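Side-chain contacts in peptidoglycan D,D-transpeptidase FtsI (Yersinia pestis, PDB 6SYN), which catalyses, as a class B penicillin-binding protein, the D,D-transpeptidation of peptidoglycan, a cross-linking step probably tied to cell division: residues A[95-100]-A[104-109]; A[14-19]-A[28-33]; A[362-367]-A[450-455]. All coordinates share one frame; numbering follows the deposited sequence.

Interaction 1. Residues A[95-100]-A[104-109]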
loop_
_atom_site.group_PDB
_atom_site.type_symbol
_atom_site.label_atom_id
_atom_site.label_comp_id
_atom_site.label_asym_id
_atom_site.label_seq_id
_atom_site.Cartn_x
_atom_site.Cartn_y
_atom_site.Cartn_z
ATOM N N TYR A 95 -1.120 -43.822 -7.558
ATOM C CA TYR A 95 -0.551 -44.637 -6.449
ATOM C C TYR A 95 -1.365 -44.401 -5.172
ATOM O O TYR A 95 -1.617 -45.378 -4.445
ATOM C CB TYR A 95 0.941 -44.316 -6.299
ATOM C CG TYR A 95 1.678 -44.915 -5.125
ATOM C CD1 TYR A 95 2.285 -46.160 -5.205
ATOM C CD2 TYR A 95 1.855 -44.190 -3.956
ATOM C CE1 TYR A 95 3.004 -46.686 -4.141
ATOM C CE2 TYR A 95 2.571 -44.699 -2.883
ATOM C CZ TYR A 95 3.152 -45.951 -2.975
ATOM O OH TYR A 95 3.856 -46.446 -1.915
ATOM N N ILE A 96 -1.769 -43.151 -4.919
ATOM C CA ILE A 96 -2.631 -42.760 -3.760
ATOM C C ILE A 96 -4.019 -43.386 -3.942
ATOM O O ILE A 96 -4.586 -43.842 -2.943
ATOM C CB ILE A 96 -2.715 -41.229 -3.598
ATOM C CG1 ILE A 96 -1.343 -40.598 -3.336
ATOM C CG2 ILE A 96 -3.710 -40.861 -2.505
ATOM C CD1 ILE A 96 -1.290 -39.101 -3.582
ATOM N N ARG A 97 -4.549 -43.386 -5.167
ATOM C CA ARG A 97 -5.847 -44.032 -5.515
ATOM C C ARG A 97 -5.783 -45.525 -5.148
ATOM O O ARG A 97 -6.742 -46.022 -4.520
ATOM C CB ARG A 97 -6.154 -43.828 -7.004
ATOM C CG ARG A 97 -7.577 -44.178 -7.423
ATOM C CD ARG A 97 -7.755 -44.129 -8.933
ATOM N NE ARG A 97 -7.321 -42.846 -9.478
ATOM C CZ ARG A 97 -8.092 -41.766 -9.638
ATOM N NH1 ARG A 97 -9.376 -41.789 -9.314
ATOM N NH2 ARG A 97 -7.561 -40.655 -10.127
ATOM N N LYS A 98 -4.680 -46.199 -5.501
ATOM C CA LYS A 98 -4.495 -47.673 -5.380
ATOM C C LYS A 98 -4.229 -48.065 -3.920
ATOM O O LYS A 98 -4.213 -49.286 -3.638
ATOM C CB LYS A 98 -3.356 -48.143 -6.294
ATOM C CG LYS A 98 -3.811 -48.844 -7.569
ATOM C CD LYS A 98 -3.097 -48.390 -8.822
ATOM C CE LYS A 98 -4.058 -47.925 -9.895
ATOM N NZ LYS A 98 -4.692 -49.059 -10.602
ATOM N N LEU A 99 -4.019 -47.082 -3.035
ATOM C CA LEU A 99 -3.861 -47.302 -1.572
ATOM C C LEU A 99 -5.221 -47.641 -0.950
ATOM O O LEU A 99 -5.222 -48.283 0.114
ATOM C CB LEU A 99 -3.244 -46.058 -0.922
ATOM C CG LEU A 99 -1.764 -45.821 -1.218
ATOM C CD1 LEU A 99 -1.281 -44.530 -0.570
ATOM C CD2 LEU A 99 -0.919 -47.000 -0.751
ATOM N N LYS A 100 -6.319 -47.231 -1.599
ATOM C CA LYS A 100 -7.729 -47.517 -1.202
ATOM C C LYS A 100 -7.969 -47.030 0.232
ATOM O O LYS A 100 -8.728 -47.691 0.972
ATOM C CB LYS A 100 -8.045 -49.010 -1.344
ATOM C CG LYS A 100 -7.657 -49.628 -2.680
ATOM C CD LYS A 100 -8.539 -50.787 -3.107
ATOM C CE LYS A 100 -9.539 -50.409 -4.181
ATOM N NZ LYS A 100 -10.408 -49.283 -3.758
ATOM N N ILE A 104 -9.757 -40.615 1.579
ATOM C CA ILE A 104 -8.738 -40.076 0.628
ATOM C C ILE A 104 -9.367 -40.047 -0.765
ATOM O O ILE A 104 -9.926 -41.080 -1.168
ATOM C CB ILE A 104 -7.447 -40.923 0.646
ATOM C CG1 ILE A 104 -6.826 -41.009 2.045
ATOM C CG2 ILE A 104 -6.448 -40.413 -0.384
ATOM C CD1 ILE A 104 -6.449 -39.673 2.659
ATOM N N HIS A 105 -9.250 -38.922 -1.472
ATOM C CA HIS A 105 -9.905 -38.693 -2.787
ATOM C C HIS A 105 -8.936 -38.033 -3.776
ATOM O O HIS A 105 -8.231 -37.078 -3.388
ATOM C CB HIS A 105 -11.163 -37.830 -2.624
ATOM C CG HIS A 105 -12.224 -38.422 -1.757
ATOM N ND1 HIS A 105 -13.288 -39.137 -2.274
ATOM C CD2 HIS A 105 -12.412 -38.379 -0.420
ATOM C CE1 HIS A 105 -14.075 -39.527 -1.291
ATOM N NE2 HIS A 105 -13.560 -39.074 -0.143
ATOM N N LEU A 106 -8.923 -38.536 -5.012
ATOM C CA LEU A 106 -8.417 -37.822 -6.212
ATOM C C LEU A 106 -9.622 -37.235 -6.959
ATOM O O LEU A 106 -10.658 -37.923 -7.017
ATOM C CB LEU A 106 -7.639 -38.804 -7.094
ATOM C CG LEU A 106 -6.155 -38.979 -6.766
ATOM C CD1 LEU A 106 -5.343 -37.778 -7.229
ATOM C CD2 LEU A 106 -5.937 -39.231 -5.281
ATOM N N ARG A 107 -9.509 -36.005 -7.468
ATOM C CA ARG A 107 -10.457 -35.436 -8.466
ATOM C C ARG A 107 -9.711 -34.455 -9.380
ATOM O O ARG A 107 -8.804 -33.747 -8.893
ATOM C CB ARG A 107 -11.679 -34.791 -7.796
ATOM C CG ARG A 107 -11.421 -33.496 -7.036
ATOM C CD ARG A 107 -12.678 -32.644 -6.911
ATOM N NE ARG A 107 -12.397 -31.309 -6.388
ATOM C CZ ARG A 107 -12.954 -30.761 -5.308
ATOM N NH1 ARG A 107 -13.857 -31.420 -4.600
ATOM N NH2 ARG A 107 -12.604 -29.540 -4.933
ATOM N N GLN A 108 -10.071 -34.453 -10.668
ATOM C CA GLN A 108 -9.644 -33.440 -11.666
ATOM C C GLN A 108 -10.426 -32.152 -11.389
ATOM O O GLN A 108 -11.660 -32.240 -11.216
ATOM C CB GLN A 108 -9.874 -33.958 -13.086
ATOM C CG GLN A 108 -9.102 -35.239 -13.370
ATOM C CD GLN A 108 -9.262 -35.755 -14.779
ATOM O OE1 GLN A 108 -9.379 -34.992 -15.735
ATOM N NE2 GLN A 108 -9.244 -37.071 -14.915
ATOM N N GLU A 109 -9.729 -31.018 -11.291
ATOM C CA GLU A 109 -10.345 -29.678 -11.094
ATOM C C GLU A 109 -9.474 -28.632 -11.790
ATOM O O GLU A 109 -8.436 -29.009 -12.374
ATOM C CB GLU A 109 -10.521 -29.355 -9.606
ATOM C CG GLU A 109 -9.223 -29.360 -8.813
ATOM C CD GLU A 109 -9.372 -29.005 -7.343
ATOM O OE1 GLU A 109 -9.857 -29.856 -6.572
ATOM O OE2 GLU A 109 -9.009 -27.872 -6.976
#
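I96 meets I104 and L106 chiefly through one methyl group, and this apolar point is the closely packed part of the contact. I96 CG2 lies 3.5 Å from I104 CG2 and 3.9 Å from L106 CD2, and the side chain crosses both partners at about a right angle. The first torsion explains the approach: with chi1 at -61°, it is the CG2 branch that stands opposite the backbone N and leads toward the strand, while CG1 lies beside the N. The pocket is completed from several directions, by L58 and L62 of helix 54-62, by V36 of strand 26-38, and by L84, which touches I104.

One residue further along the helix, the character changes. R97 is exposed and starts out beside the strand, not toward it; the chain runs out extended and then bends at chi3 (-54°), which brings the guanidinium back over L106. One face of that flat group rests on L106 CB, with R97 NH2 at 3.6 Å. No hydrogen bond joins the two segments; the guanidinium meets the strand through its face, on the exposed side of the contact. L106 thus meets the I96 side chain through CD2 and a guanidinium at CB. R97 to K100 form a type I turn, and K100, with positive phi, is the first residue to leave helical angles.

Between the helix and strand 104-113 only a short loop intervenes. This is a helix-turn-strand unit, in which a terminal helical turn packs its apolar side on one face of the sheet of the dimerisation domain.

Interaction 2. Residues A[14-19]-A[28-33]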
loop_
_atom_site.group_PDB
_atom_site.type_symbol
_atom_site.label_atom_id
_atom_site.label_comp_id
_atom_site.label_asym_id
_atom_site.label_seq_id
_atom_site.Cartn_x
_atom_site.Cartn_y
_atom_site.Cartn_z
ATOM N N THR A 14 -14.391 -24.868 -10.878
ATOM C CA THR A 14 -14.385 -24.732 -12.364
ATOM C C THR A 14 -13.543 -23.518 -12.783
ATOM O O THR A 14 -13.338 -22.618 -11.945
ATOM C CB THR A 14 -15.811 -24.601 -12.918
ATOM O OG1 THR A 14 -16.285 -23.295 -12.585
ATOM C CG2 THR A 14 -16.768 -25.646 -12.383
ATOM N N ALA A 15 -13.108 -23.487 -14.047
ATOM C CA ALA A 15 -12.205 -22.461 -14.622
ATOM C C ALA A 15 -12.849 -21.070 -14.536
ATOM O O ALA A 15 -14.083 -20.965 -14.710
ATOM C CB ALA A 15 -11.848 -22.822 -16.046
ATOM N N ARG A 16 -12.025 -20.051 -14.267
ATOM C CA ARG A 16 -12.404 -18.616 -14.144
ATOM C C ARG A 16 -11.681 -17.830 -15.244
ATOM O O ARG A 16 -10.666 -18.338 -15.762
ATOM C CB ARG A 16 -12.004 -18.069 -12.768
ATOM C CG ARG A 16 -12.665 -18.761 -11.583
ATOM C CD ARG A 16 -11.942 -18.505 -10.269
ATOM N NE ARG A 16 -11.869 -17.090 -9.919
ATOM C CZ ARG A 16 -12.858 -16.379 -9.374
ATOM N NH1 ARG A 16 -14.027 -16.941 -9.104
ATOM N NH2 ARG A 16 -12.676 -15.099 -9.100
ATOM N N GLY A 17 -12.171 -16.633 -15.574
ATOM C CA GLY A 17 -11.483 -15.684 -16.472
ATOM C C GLY A 17 -10.065 -15.409 -15.999
ATOM O O GLY A 17 -9.795 -15.616 -14.813
ATOM N N MET A 18 -9.186 -14.957 -16.890
ATOM C CA MET A 18 -7.744 -14.769 -16.587
ATOM C C MET A 18 -7.479 -13.309 -16.193
ATOM O O MET A 18 -7.871 -12.398 -16.962
ATOM C CB MET A 18 -6.882 -15.134 -17.796
ATOM C CG MET A 18 -5.441 -15.365 -17.432
ATOM S SD MET A 18 -4.383 -15.344 -18.884
ATOM C CE MET A 18 -4.170 -13.578 -19.098
ATOM N N ILE A 19 -6.818 -13.101 -15.047
ATOM C CA ILE A 19 -6.357 -11.760 -14.582
ATOM C C ILE A 19 -4.917 -11.559 -15.057
ATOM O O ILE A 19 -4.052 -12.386 -14.702
ATOM C CB ILE A 19 -6.465 -11.596 -13.053
ATOM C CG1 ILE A 19 -7.807 -12.099 -12.512
ATOM C CG2 ILE A 19 -6.199 -10.147 -12.673
ATOM C CD1 ILE A 19 -7.939 -12.032 -11.008
ATOM N N ALA A 28 -3.428 -14.356 -12.512
ATOM C CA ALA A 28 -4.398 -15.372 -12.044
ATOM C C ALA A 28 -4.832 -16.223 -13.239
ATOM O O ALA A 28 -5.442 -15.666 -14.171
ATOM C CB ALA A 28 -5.575 -14.712 -11.369
ATOM N N VAL A 29 -4.501 -17.516 -13.207
ATOM C CA VAL A 29 -4.740 -18.481 -14.319
ATOM C C VAL A 29 -5.405 -19.738 -13.748
ATOM O O VAL A 29 -4.963 -20.220 -12.691
ATOM C CB VAL A 29 -3.428 -18.819 -15.050
ATOM C CG1 VAL A 29 -3.661 -19.740 -16.235
ATOM C CG2 VAL A 29 -2.694 -17.569 -15.503
ATOM N N SER A 30 -6.440 -20.232 -14.429
ATOM C CA SER A 30 -7.146 -21.502 -14.124
ATOM C C SER A 30 -6.448 -22.641 -14.872
ATOM O O SER A 30 -6.489 -22.625 -16.115
ATOM C CB SER A 30 -8.608 -21.408 -14.481
ATOM O OG SER A 30 -9.377 -21.021 -13.351
ATOM N N VAL A 31 -5.803 -23.565 -14.149
ATOM C CA VAL A 31 -4.998 -24.679 -14.738
ATOM C C VAL A 31 -5.661 -26.006 -14.383
ATOM O O VAL A 31 -5.982 -26.250 -13.221
ATOM C CB VAL A 31 -3.527 -24.634 -14.278
ATOM C CG1 VAL A 31 -2.817 -25.970 -14.445
ATOM C CG2 VAL A 31 -2.758 -23.543 -15.005
ATOM N N PRO A 32 -5.873 -26.902 -15.373
ATOM C CA PRO A 32 -6.460 -28.217 -15.115
ATOM C C PRO A 32 -5.451 -29.144 -14.421
ATOM O O PRO A 32 -4.336 -29.268 -14.912
ATOM C CB PRO A 32 -6.830 -28.716 -16.519
ATOM C CG PRO A 32 -5.812 -28.056 -17.426
ATOM C CD PRO A 32 -5.546 -26.705 -16.795
ATOM N N VAL A 33 -5.855 -29.751 -13.301
ATOM C CA VAL A 33 -4.973 -30.586 -12.430
ATOM C C VAL A 33 -5.759 -31.794 -11.916
ATOM O O VAL A 33 -6.999 -31.795 -12.038
ATOM C CB VAL A 33 -4.412 -29.763 -11.253
ATOM C CG1 VAL A 33 -3.544 -28.612 -11.733
ATOM C CG2 VAL A 33 -5.516 -29.253 -10.337
#
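The flat groups that meet here are the peptides of I19 and A28. They pair as an antiparallel hydrogen-bonded couple. I19 N reaches A28 O at 3.0 Å, lying in the carbonyl plane on a lone pair, whereas the return bond from A28 N to I19 O, also 3.0 Å, arrives 16° out of the plane of its carbonyl. On one face of this pair the side chains of I19 and A28 meet, with I19 CD1 3.6 Å from A28 CB and V137 and E138 of helix 136-140 close by. V29 points to the opposite face of its strand. There M18 runs beside it in the same direction: with CG anti to the backbone N (chi1 -163°), M18 CG comes to 4.0 Å from V29 CG2 and also touches A28 O.

Away from the bridge the backbones stay near each other but no longer pair, and a side chain takes over. R16 N donates to S30 OG at 3.0 Å, a fairly straight bond of 161°, while A15 CB packs on S30 CB at 3.9 Å. S30 OG is also hydrogen-bonded to S110 OG and weakly to R112 NH2, both from strand 104-113. The guanidinium of R16 turns to other partners, forming salt bridges with D142 and E138.

Paired peptides thus hold the segments together at I19 and A28. Where regular pairing ends, one serine hydroxyl, gripped by R16 N, S110 and weakly R112, replaces a carbonyl as acceptor and links the irregular segment 14-19 to a third element, strand 104-113.

Interaction 3. Residues A[362-367]-A[450-455]; sequences FGYGLM and GKYMDR. With CB9 ((2R,4S)-2-[(1R)-1-{[(2S)-2-carboxy-2-phenylacetyl]amino}-2-oxoethyl]-5,5-dimethyl-1,3-thiazolidine-4-carboxylic acid), chain D.
Y364 presents one side of its side chain to Y452 and its tip to the bound ligand. CB, with CG turned opposite the carbonyl carbon (chi1 -65°), lies 4.1 Å from Y452 OH, and CG is at a similar distance. CD1 makes the closest approach between the segments, 3.5 Å from the same Y452 OH, and CE1 follows at 4.0 Å from Y452 CE1. The two rings are inclined at 73°, with centroids 5.5 Å apart. Along the other side of the ring, F362 CD1 sits at the edge, in plane, and on that side CE2 of Y364 faces CB9 OAH at 3.6 Å.

Toward the tip the environment becomes polar. CZ of Y364 lies 3.4 Å from OAH of CB9, a carboxylate oxygen of the ligand's carboxy-phenylacetyl side chain that sits at the ring edge near its plane. Y364 OH donates a hydrogen bond to that OAH, at 2.5 Å, and is itself hydrogen-bonded to K444 N on strand 437-446. These two bonds hold the tip in place, while the turn of the ring is bounded by Y452 at CD1 and CE1 and by F362 CD1 at the opposite edge.

Y452 has its own polar partner: its hydroxyl is hydrogen-bonded to E249 OE1, while E249 OE2 accepts G365 N, so one carboxylate ties both segments together. Y452 itself is exposed and also touches K444 and V446.

S252, K255, S304, N306 and T440 line the same ligand pocket. Their spacing is consistent with the SxxK, SxN and KTG motifs of penicillin-binding proteins. Y364 belongs to the wall of this beta-lactam-binding transpeptidase site, and Y452 packs against it as a second-shell residue beside the KTG strand.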
loop_
_atom_site.group_PDB
_atom_site.type_symbol
_atom_site.label_atom_id
_atom_site.label_comp_id
_atom_site.label_asym_id
_atom_site.label_seq_id
_atom_site.Cartn_x
_atom_site.Cartn_y
_atom_site.Cartn_z
ATOM N N PHE A 362 0.505 19.852 10.676
ATOM C CA PHE A 362 1.551 18.798 10.573
ATOM C C PHE A 362 0.894 17.423 10.754
ATOM O O PHE A 362 1.514 16.515 11.343
ATOM C CB PHE A 362 2.754 19.090 11.481
ATOM C CG PHE A 362 2.475 19.631 12.863
ATOM C CD1 PHE A 362 2.267 18.779 13.938
ATOM C CD2 PHE A 362 2.496 20.995 13.106
ATOM C CE1 PHE A 362 2.050 19.283 15.213
ATOM C CE2 PHE A 362 2.279 21.496 14.381
ATOM C CZ PHE A 362 2.055 20.640 15.430
ATOM N N GLY A 363 -0.337 17.293 10.242
ATOM C CA GLY A 363 -0.972 16.021 9.844
ATOM C C GLY A 363 -1.553 15.212 10.992
ATOM O O GLY A 363 -1.720 14.005 10.787
ATOM N N TYR A 364 -1.875 15.826 12.136
ATOM C CA TYR A 364 -2.629 15.171 13.240
ATOM C C TYR A 364 -4.076 15.687 13.231
ATOM O O TYR A 364 -4.273 16.885 12.948
ATOM C CB TYR A 364 -1.915 15.385 14.577
ATOM C CG TYR A 364 -0.559 14.732 14.657
ATOM C CD1 TYR A 364 -0.436 13.350 14.698
ATOM C CD2 TYR A 364 0.605 15.488 14.672
ATOM C CE1 TYR A 364 0.803 12.734 14.759
ATOM C CE2 TYR A 364 1.854 14.888 14.731
ATOM C CZ TYR A 364 1.953 13.506 14.777
ATOM O OH TYR A 364 3.180 12.907 14.851
ATOM N N GLY A 365 -5.053 14.809 13.499
ATOM C CA GLY A 365 -6.495 15.145 13.543
ATOM C C GLY A 365 -7.303 14.539 12.398
ATOM O O GLY A 365 -8.503 14.884 12.276
ATOM N N LEU A 366 -6.693 13.662 11.596
ATOM C CA LEU A 366 -7.346 12.965 10.453
ATOM C C LEU A 366 -6.620 11.644 10.195
ATOM O O LEU A 366 -5.418 11.552 10.498
ATOM C CB LEU A 366 -7.338 13.855 9.202
ATOM C CG LEU A 366 -6.000 14.042 8.474
ATOM C CD1 LEU A 366 -6.198 14.862 7.206
ATOM C CD2 LEU A 366 -4.952 14.701 9.358
ATOM N N MET A 367 -7.330 10.675 9.628
ATOM C CA MET A 367 -6.791 9.326 9.338
ATOM C C MET A 367 -7.095 8.986 7.876
ATOM O O MET A 367 -8.244 9.170 7.447
ATOM C CB MET A 367 -7.395 8.301 10.301
ATOM C CG MET A 367 -7.202 8.704 11.754
ATOM S SD MET A 367 -7.148 7.304 12.899
ATOM C CE MET A 367 -5.777 7.787 13.947
ATOM N N GLY A 450 -6.633 7.045 22.563
ATOM C CA GLY A 450 -6.444 8.421 22.056
ATOM C C GLY A 450 -5.094 9.034 22.409
ATOM O O GLY A 450 -4.852 10.181 21.972
ATOM N N LYS A 451 -4.233 8.320 23.143
ATOM C CA LYS A 451 -2.939 8.848 23.660
ATOM C C LYS A 451 -1.780 8.374 22.782
ATOM O O LYS A 451 -1.854 7.240 22.268
ATOM C CB LYS A 451 -2.707 8.397 25.101
ATOM C CG LYS A 451 -3.832 8.773 26.049
ATOM C CD LYS A 451 -3.467 8.646 27.501
ATOM C CE LYS A 451 -4.377 9.470 28.384
ATOM N NZ LYS A 451 -3.971 9.381 29.806
ATOM N N TYR A 452 -0.744 9.207 22.656
ATOM C CA TYR A 452 0.409 8.987 21.747
ATOM C C TYR A 452 1.468 8.131 22.432
ATOM O O TYR A 452 1.828 8.390 23.595
ATOM C CB TYR A 452 0.980 10.310 21.236
ATOM C CG TYR A 452 0.084 10.909 20.191
ATOM C CD1 TYR A 452 0.033 10.367 18.917
ATOM C CD2 TYR A 452 -0.794 11.933 20.499
ATOM C CE1 TYR A 452 -0.825 10.867 17.952
ATOM C CE2 TYR A 452 -1.658 12.446 19.546
ATOM C CZ TYR A 452 -1.674 11.910 18.269
ATOM O OH TYR A 452 -2.514 12.402 17.317
ATOM N N MET A 453 1.941 7.133 21.688
ATOM C CA MET A 453 3.033 6.219 22.091
ATOM C C MET A 453 4.328 6.764 21.485
ATOM O O MET A 453 4.247 7.673 20.631
ATOM C CB MET A 453 2.779 4.793 21.586
ATOM C CG MET A 453 1.315 4.386 21.543
ATOM S SD MET A 453 1.132 2.763 20.771
ATOM C CE MET A 453 -0.382 2.995 19.842
ATOM N N ASP A 454 5.471 6.237 21.922
ATOM C CA ASP A 454 6.795 6.515 21.311
ATOM C C ASP A 454 7.079 5.389 20.310
ATOM O O ASP A 454 8.134 4.736 20.399
ATOM C CB ASP A 454 7.830 6.766 22.408
ATOM C CG ASP A 454 7.524 8.024 23.209
ATOM O OD1 ASP A 454 6.574 8.752 22.827
ATOM O OD2 ASP A 454 8.228 8.269 24.212
ATOM N N ARG A 455 6.121 5.197 19.400
ATOM C CA ARG A 455 6.129 4.257 18.252
ATOM C C ARG A 455 5.731 5.105 17.038
ATOM O O ARG A 455 4.961 6.071 17.230
ATOM C CB ARG A 455 5.203 3.077 18.574
ATOM C CG ARG A 455 5.364 2.567 20.003
ATOM C CD ARG A 455 4.610 1.298 20.348
ATOM N NE ARG A 455 5.174 0.115 19.703
ATOM C CZ ARG A 455 5.639 -0.969 20.324
ATOM N NH1 ARG A 455 5.620 -1.062 21.646
ATOM N NH2 ARG A 455 6.119 -1.974 19.610
HETATM C C CB9 D . 6.406 15.462 10.833
HETATM N N CB9 D . 7.284 15.196 13.169
HETATM O O CB9 D . 6.227 14.279 10.669
HETATM C CA CB9 D . 7.165 16.076 12.004
HETATM C CB CB9 D . 8.523 16.655 11.512
HETATM C CAA CB9 D . 12.031 15.708 11.281
HETATM C CAB CB9 D . 11.029 14.008 12.808
HETATM O OAD CB9 D . 11.003 13.034 9.670
HETATM O OAE CB9 D . 6.172 14.745 17.732
HETATM O OAF CB9 D . 5.752 16.358 14.319
HETATM O OAG CB9 D . 10.161 14.597 8.426
HETATM O OAH CB9 D . 5.092 14.136 16.003
HETATM C CAJ CB9 D . 10.561 12.358 16.160
HETATM C CAK CB9 D . 10.719 13.707 16.374
HETATM C CAL CB9 D . 9.335 11.864 15.783
HETATM C CAM CB9 D . 9.645 14.568 16.206
HETATM C CAN CB9 D . 8.256 12.722 15.607
HETATM N NAP CB9 D . 9.072 15.966 10.335
HETATM S SAQ CB9 D . 9.840 16.480 12.756
HETATM C CAR CB9 D . 10.355 14.052 9.496
HETATM C CAS CB9 D . 6.067 14.592 16.543
HETATM C CAT CB9 D . 6.696 15.569 14.312
HETATM C CAU CB9 D . 8.408 14.094 15.787
HETATM C CAX CB9 D . 9.719 14.710 10.732
HETATM C CAY CB9 D . 7.241 15.066 15.664
HETATM C CAZ CB9 D . 10.736 15.142 11.840
#

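In the fold
Interactions 1 and 2 share a sheet: strands 104-113 and 26-38 are neighbours in it, and the two contacts touch, E109 O lying 2.8 Å from V33 N, a probable hydrogen bond. Interaction 3 lies in the transpeptidase domain, its centre about 56 Å from that of interaction 1 and 44 Å from that of interaction 2. All three are partly buried, but their chemistry differs with place. Interaction 1 pairs a buried methyl with an exposed guanidinium and has no hydrogen bond between segments; interaction 2 relies on backbone bonds and one hydroxyl; interaction 3 is a thin ring contact whose polar ends serve a ligand and a carboxylate.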